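Local coordinates for polymerase nucleotidyl transferase domain-containing protein (Archaeoglobus fulgidus, PDB 1YLQ) that probably transfers nucleotidyl groups, as a small archaeal member of the nucleotidyltransferase superfamily, at residues K13-D17 / V46-R52; D39-D45 / E70-K76. The contacts are given in a common frame with arbitrary orientation. Residue numbers count along the deposited sequence, not the author numbering.

Contact 1 (K13-D17 / V46-R52)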
loop_
_atom_site.group_PDB
_atom_site.type_symbol
_atom_site.label_atom_id
_atom_site.label_comp_id
_atom_site.label_asym_id
_atom_site.label_seq_id
_atom_site.Cartn_x
_atom_site.Cartn_y
_atom_site.Cartn_z
ATOM N N LYS A 13 -10.955 11.593 -13.673
ATOM C CA LYS A 13 -11.022 11.859 -15.117
ATOM C C LYS A 13 -12.231 11.186 -15.775
ATOM O O LYS A 13 -12.856 11.732 -16.696
ATOM C CB LYS A 13 -9.752 11.384 -15.803
ATOM C CG LYS A 13 -9.657 11.881 -17.210
ATOM C CD LYS A 13 -8.460 11.363 -17.996
ATOM C CE LYS A 13 -8.717 11.748 -19.467
ATOM N NZ LYS A 13 -7.747 11.120 -20.405
ATOM N N ASP A 14 -12.514 9.982 -15.326
ATOM C CA ASP A 14 -13.632 9.178 -15.839
ATOM C C ASP A 14 -14.947 9.500 -15.098
ATOM O O ASP A 14 -15.986 9.856 -15.695
ATOM C CB ASP A 14 -13.269 7.682 -15.709
ATOM C CG ASP A 14 -14.217 6.783 -16.499
ATOM O OD1 ASP A 14 -15.417 7.150 -16.694
ATOM O OD2 ASP A 14 -13.751 5.715 -16.926
ATOM N N VAL A 15 -14.893 9.438 -13.783
ATOM C CA VAL A 15 -16.118 9.579 -12.971
ATOM C C VAL A 15 -15.898 10.709 -11.965
ATOM O O VAL A 15 -15.353 10.482 -10.888
ATOM C CB VAL A 15 -16.484 8.252 -12.227
ATOM C CG1 VAL A 15 -17.795 8.412 -11.407
ATOM C CG2 VAL A 15 -16.608 7.077 -13.193
ATOM N N GLN A 16 -16.351 11.908 -12.321
ATOM C CA GLN A 16 -16.069 13.110 -11.555
ATOM C C GLN A 16 -16.580 13.011 -10.119
ATOM O O GLN A 16 -15.946 13.518 -9.188
ATOM C CB GLN A 16 -16.729 14.322 -12.242
ATOM C CG GLN A 16 -16.294 15.611 -11.656
ATOM C CD GLN A 16 -16.651 16.775 -12.538
ATOM O OE1 GLN A 16 -17.543 16.656 -13.393
ATOM N NE2 GLN A 16 -15.959 17.915 -12.355
ATOM N N ASP A 17 -17.730 12.370 -9.931
ATOM C CA ASP A 17 -18.325 12.361 -8.595
ATOM C C ASP A 17 -17.865 11.212 -7.717
ATOM O O ASP A 17 -18.384 11.038 -6.606
ATOM C CB ASP A 17 -19.872 12.417 -8.660
ATOM C CG ASP A 17 -20.520 11.063 -9.103
ATOM O OD1 ASP A 17 -19.842 10.029 -9.286
ATOM O OD2 ASP A 17 -21.755 11.021 -9.297
ATOM N N VAL A 46 -22.862 6.140 -10.854
ATOM C CA VAL A 46 -22.548 5.898 -12.285
ATOM C C VAL A 46 -22.309 4.383 -12.572
ATOM O O VAL A 46 -22.595 3.885 -13.636
ATOM C CB VAL A 46 -21.334 6.761 -12.735
ATOM C CG1 VAL A 46 -20.947 6.486 -14.162
ATOM C CG2 VAL A 46 -21.707 8.281 -12.626
ATOM N N PHE A 47 -21.813 3.647 -11.601
ATOM C CA PHE A 47 -21.517 2.227 -11.786
ATOM C C PHE A 47 -22.762 1.336 -11.724
ATOM O O PHE A 47 -22.658 0.090 -11.828
ATOM C CB PHE A 47 -20.462 1.795 -10.772
ATOM C CG PHE A 47 -19.133 2.522 -10.944
ATOM C CD1 PHE A 47 -18.527 2.597 -12.197
ATOM C CD2 PHE A 47 -18.471 3.072 -9.837
ATOM C CE1 PHE A 47 -17.306 3.248 -12.369
ATOM C CE2 PHE A 47 -17.220 3.700 -9.985
ATOM C CZ PHE A 47 -16.656 3.814 -11.244
ATOM N N GLU A 48 -23.935 1.973 -11.584
ATOM C CA GLU A 48 -25.192 1.250 -11.762
ATOM C C GLU A 48 -25.261 0.715 -13.213
ATOM O O GLU A 48 -25.949 -0.224 -13.491
ATOM C CB GLU A 48 -26.406 2.125 -11.458
ATOM C CG GLU A 48 -26.681 2.289 -10.001
ATOM C CD GLU A 48 -27.745 3.360 -9.729
ATOM O OE1 GLU A 48 -28.126 4.086 -10.682
ATOM O OE2 GLU A 48 -28.198 3.462 -8.579
ATOM N N ASP A 49 -24.515 1.322 -14.116
ATOM C CA ASP A 49 -24.454 0.847 -15.491
ATOM C C ASP A 49 -23.269 -0.106 -15.571
ATOM O O ASP A 49 -22.113 0.325 -15.443
ATOM C CB ASP A 49 -24.289 2.037 -16.452
ATOM C CG ASP A 49 -24.088 1.609 -17.884
ATOM O OD1 ASP A 49 -23.716 0.471 -18.130
ATOM O OD2 ASP A 49 -24.283 2.413 -18.785
ATOM N N ARG A 50 -23.561 -1.405 -15.716
ATOM C CA ARG A 50 -22.537 -2.461 -15.740
ATOM C C ARG A 50 -21.471 -2.185 -16.777
ATOM O O ARG A 50 -20.320 -2.529 -16.594
ATOM C CB ARG A 50 -23.208 -3.805 -16.034
ATOM C CG ARG A 50 -22.256 -5.006 -16.229
ATOM C CD ARG A 50 -22.981 -6.294 -15.880
ATOM N NE ARG A 50 -24.134 -6.541 -16.728
ATOM C CZ ARG A 50 -24.961 -7.577 -16.604
ATOM N NH1 ARG A 50 -24.835 -8.448 -15.605
ATOM N NH2 ARG A 50 -25.937 -7.720 -17.461
ATOM N N ASN A 51 -21.853 -1.568 -17.892
ATOM C CA ASN A 51 -20.898 -1.326 -18.967
ATOM C C ASN A 51 -19.844 -0.315 -18.530
ATOM O O ASN A 51 -18.674 -0.398 -18.907
ATOM C CB ASN A 51 -21.637 -0.857 -20.213
ATOM C CG ASN A 51 -22.497 -1.942 -20.782
ATOM O OD1 ASN A 51 -22.005 -3.025 -21.099
ATOM N ND2 ASN A 51 -23.797 -1.699 -20.838
ATOM N N ARG A 52 -20.279 0.639 -17.735
ATOM C CA ARG A 52 -19.403 1.646 -17.124
ATOM C C ARG A 52 -18.489 1.043 -16.056
ATOM O O ARG A 52 -17.298 1.375 -15.989
ATOM C CB ARG A 52 -20.268 2.774 -16.527
ATOM C CG ARG A 52 -19.487 4.039 -16.158
ATOM C CD ARG A 52 -18.947 4.834 -17.390
ATOM N NE ARG A 52 -18.214 6.009 -16.904
ATOM C CZ ARG A 52 -18.809 7.178 -16.680
ATOM N NH1 ARG A 52 -20.127 7.308 -16.916
ATOM N NH2 ARG A 52 -18.113 8.212 -16.224
#
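An arginine can tie the start of one helix to the end of another, and Arg52 illustrates how: chi1 t and chi3 t lengthen the chain while chi2 p bends it. Its guanidinium lies beside Asp14, where Arg52 NE and Arg52 NH2 share Asp14 OD1 at 3.0 and 2.9 Å in a salt bridge. The t rotamer of Asp14 brings that carboxylate within range. Arg52 NH2 also makes a weak hydrogen bond to Asp14 O, 2.7 Å away. The contact thus joins the C-terminal end of helix 3-14 to the first turn of helix 50-63, the crossover helix of a beta-alpha-beta unit. Asp49 N-caps that turn, its OD1 accepting from Asn51 N (2.8 Å) and, weakly, from Arg52 N. Just past helix 3-14, Val15 divides its methyls: CG1 meets Val46 CG2 at 4.1 Å, while CG2 touches Phe47 CZ at 3.8 Å and Arg52 NH2 at 3.6 Å. The p rotamer of Asp17 sets OD1 4.2 Å from Val46 CG2; this oxygen is hydrogen-bonded to Ser44 OG.

Contact 2 (D39-D45 / E70-K76)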
loop_
_atom_site.group_PDB
_atom_site.type_symbol
_atom_site.label_atom_id
_atom_site.label_comp_id
_atom_site.label_asym_id
_atom_site.label_seq_id
_atom_site.Cartn_x
_atom_site.Cartn_y
_atom_site.Cartn_z
ATOM N N ASP A 39 -7.047 -2.403 0.003
ATOM C CA ASP A 39 -8.314 -2.413 -0.783
ATOM C C ASP A 39 -8.673 -0.971 -1.136
ATOM O O ASP A 39 -8.473 -0.051 -0.331
ATOM C CB ASP A 39 -9.431 -3.045 0.002
ATOM C CG ASP A 39 -9.196 -4.513 0.232
ATOM O OD1 ASP A 39 -9.291 -5.280 -0.760
ATOM O OD2 ASP A 39 -8.827 -4.881 1.384
ATOM N N VAL A 40 -9.147 -0.782 -2.356
ATOM C CA VAL A 40 -9.550 0.541 -2.862
ATOM C C VAL A 40 -10.979 0.430 -3.356
ATOM O O VAL A 40 -11.249 -0.211 -4.371
ATOM C CB VAL A 40 -8.688 0.982 -4.031
ATOM C CG1 VAL A 40 -8.992 2.461 -4.392
ATOM C CG2 VAL A 40 -7.195 0.871 -3.707
ATOM N N ALA A 41 -11.905 1.050 -2.651
ATOM C CA ALA A 41 -13.301 1.059 -3.130
ATOM C C ALA A 41 -13.516 2.391 -3.863
ATOM O O ALA A 41 -13.218 3.459 -3.325
ATOM C CB ALA A 41 -14.244 0.884 -1.988
ATOM N N ILE A 42 -13.957 2.313 -5.114
ATOM C CA ILE A 42 -14.256 3.485 -5.907
ATOM C C ILE A 42 -15.765 3.482 -6.152
ATOM O O ILE A 42 -16.298 2.570 -6.771
ATOM C CB ILE A 42 -13.435 3.474 -7.205
ATOM C CG1 ILE A 42 -11.935 3.304 -6.845
ATOM C CG2 ILE A 42 -13.755 4.808 -8.091
ATOM C CD1 ILE A 42 -11.031 3.150 -7.999
ATOM N N VAL A 43 -16.462 4.492 -5.636
ATOM C CA VAL A 43 -17.878 4.373 -5.368
ATOM C C VAL A 43 -18.628 5.506 -6.062
ATOM O O VAL A 43 -18.343 6.678 -5.832
ATOM C CB VAL A 43 -18.159 4.471 -3.843
ATOM C CG1 VAL A 43 -19.657 4.421 -3.556
ATOM C CG2 VAL A 43 -17.348 3.362 -3.035
ATOM N N SER A 44 -19.605 5.145 -6.903
ATOM C CA SER A 44 -20.447 6.175 -7.562
ATOM C C SER A 44 -21.661 5.459 -8.092
ATOM O O SER A 44 -21.545 4.309 -8.524
ATOM C CB SER A 44 -19.689 6.780 -8.757
ATOM O OG SER A 44 -20.583 7.562 -9.540
ATOM N N ASP A 45 -22.811 6.134 -8.146
ATOM C CA ASP A 45 -23.971 5.487 -8.787
ATOM C C ASP A 45 -23.862 5.477 -10.313
ATOM O O ASP A 45 -24.650 4.828 -11.003
ATOM C CB ASP A 45 -25.291 6.097 -8.319
ATOM C CG ASP A 45 -25.691 5.599 -6.947
ATOM O OD1 ASP A 45 -25.137 4.567 -6.438
ATOM O OD2 ASP A 45 -26.602 6.203 -6.378
ATOM N N GLU A 70 -6.294 -3.846 -4.442
ATOM C CA GLU A 70 -7.431 -4.667 -4.867
ATOM C C GLU A 70 -8.535 -3.652 -5.053
ATOM O O GLU A 70 -8.859 -2.961 -4.119
ATOM C CB GLU A 70 -7.779 -5.759 -3.811
ATOM C CG GLU A 70 -9.037 -6.618 -4.164
ATOM C CD GLU A 70 -9.301 -7.798 -3.196
ATOM O OE1 GLU A 70 -8.420 -8.675 -3.037
ATOM O OE2 GLU A 70 -10.443 -7.898 -2.654
ATOM N N PHE A 71 -9.077 -3.518 -6.274
ATOM C CA PHE A 71 -10.041 -2.466 -6.588
ATOM C C PHE A 71 -11.448 -3.058 -6.473
ATOM O O PHE A 71 -11.626 -4.204 -6.866
ATOM C CB PHE A 71 -9.801 -1.964 -8.044
ATOM C CG PHE A 71 -8.506 -1.209 -8.199
ATOM C CD1 PHE A 71 -8.408 0.126 -7.785
ATOM C CD2 PHE A 71 -7.378 -1.849 -8.726
ATOM C CE1 PHE A 71 -7.168 0.854 -7.897
ATOM C CE2 PHE A 71 -6.126 -1.147 -8.838
ATOM C CZ PHE A 71 -6.051 0.199 -8.436
ATOM N N HIS A 72 -12.408 -2.279 -5.967
ATOM C CA HIS A 72 -13.803 -2.669 -5.836
ATOM C C HIS A 72 -14.554 -1.481 -6.398
ATOM O O HIS A 72 -14.436 -0.369 -5.883
ATOM C CB HIS A 72 -14.165 -2.921 -4.358
ATOM C CG HIS A 72 -13.324 -4.008 -3.748
ATOM N ND1 HIS A 72 -12.183 -3.760 -3.016
ATOM C CD2 HIS A 72 -13.434 -5.348 -3.825
ATOM C CE1 HIS A 72 -11.663 -4.902 -2.613
ATOM N NE2 HIS A 72 -12.381 -5.882 -3.128
ATOM N N ILE A 73 -15.253 -1.709 -7.493
ATOM C CA ILE A 73 -15.923 -0.638 -8.248
ATOM C C ILE A 73 -17.353 -0.795 -7.870
ATOM O O ILE A 73 -17.983 -1.812 -8.199
ATOM C CB ILE A 73 -15.705 -0.876 -9.769
ATOM C CG1 ILE A 73 -14.169 -1.067 -10.077
ATOM C CG2 ILE A 73 -16.381 0.250 -10.612
ATOM C CD1 ILE A 73 -13.218 0.106 -9.369
ATOM N N LEU A 74 -17.891 0.176 -7.128
ATOM C CA LEU A 74 -19.154 -0.045 -6.440
ATOM C C LEU A 74 -20.166 1.102 -6.622
ATOM O O LEU A 74 -19.770 2.237 -6.643
ATOM C CB LEU A 74 -18.851 -0.153 -4.942
ATOM C CG LEU A 74 -17.884 -1.209 -4.495
ATOM C CD1 LEU A 74 -17.640 -1.081 -2.959
ATOM C CD2 LEU A 74 -18.470 -2.589 -4.873
ATOM N N THR A 75 -21.463 0.773 -6.661
ATOM C CA THR A 75 -22.497 1.759 -6.515
ATOM C C THR A 75 -22.528 2.162 -5.016
ATOM O O THR A 75 -21.923 1.469 -4.167
ATOM C CB THR A 75 -23.887 1.159 -6.898
ATOM O OG1 THR A 75 -24.178 0.078 -6.015
ATOM C CG2 THR A 75 -23.861 0.548 -8.320
ATOM N N LYS A 76 -23.320 3.192 -4.689
ATOM C CA LYS A 76 -23.494 3.575 -3.273
ATOM C C LYS A 76 -24.115 2.456 -2.398
ATOM O O LYS A 76 -23.644 2.212 -1.305
ATOM C CB LYS A 76 -24.286 4.879 -3.129
ATOM C CG LYS A 76 -23.380 6.114 -3.504
ATOM C CD LYS A 76 -24.174 7.414 -3.462
ATOM C CE LYS A 76 -23.206 8.692 -3.465
ATOM N NZ LYS A 76 -24.097 9.917 -3.182
#
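Two neighbouring parallel strands of a beta-alpha-beta unit meet here, and at their N-terminal ends carboxylates gather as in nucleotidyltransferase active sites. Strands 39-43 and 70-74 run 4.7 Å apart at closest approach, their directions differing by 20°. The ladder has the usual parallel form, in which a single residue bonds to two partners flanking its opposite number: Val40 N donates to Glu70 O (2.8 Å) and Val40 O accepts from His72 N (2.9 Å), then Ile42 N reaches His72 O (2.8 Å) and Ile42 O receives Leu74 N (2.9 Å). Ser44 N extends the series to Leu74 O at 2.9 Å. Asp39 probably corresponds to the second acidic position of the family's Asp-x-Asp motif, which in relatives binds the metal ions of catalysis; its OD1 is 3.4 Å from Glu70 OE2, a close pair of like charges, and a sulfate, probably from the crystallisation liquor, lies about 3 Å from the Asp39 side chain. His72 NE2 donates to Glu70 OE2 at 2.8 Å. Farther along this face, Ala41 CB packs on Leu74 CD1 (4.0 Å), and Trp79 of helix 76-83 covers both residues. On the reverse face, Ile42 CD1 touches Phe71 CD1 and Ile73 CD1, each at 4.0 Å, beneath the crossover helix 50-63. Where the strands end, Thr75 N-caps helix 76-83, and Lys76 N, in its first turn, donates to Asp45 OD1 at 2.9 Å.

In the fold
The loop that leaves strand 38-43 joins the two contacts, whose centres lie 10 Å apart. Segment 46-52 of contact 1 directly continues segment 39-45 of contact 2, leading from strand 38-43 into the helix that returns the chain to strand 69-74. Ser44 is where they meet: its OG lies 2.6 Å from Asp17 OD1, probably a hydrogen bond, and 3.5 Å from Val15 CG1. Phe47 supplies a second junction, with CE2 3.5 Å from Ile42 O and CD2 3.5 Å from Leu74 O. The acidic cluster with its nearby sulfate lies at the other end of contact 2, away from this junction.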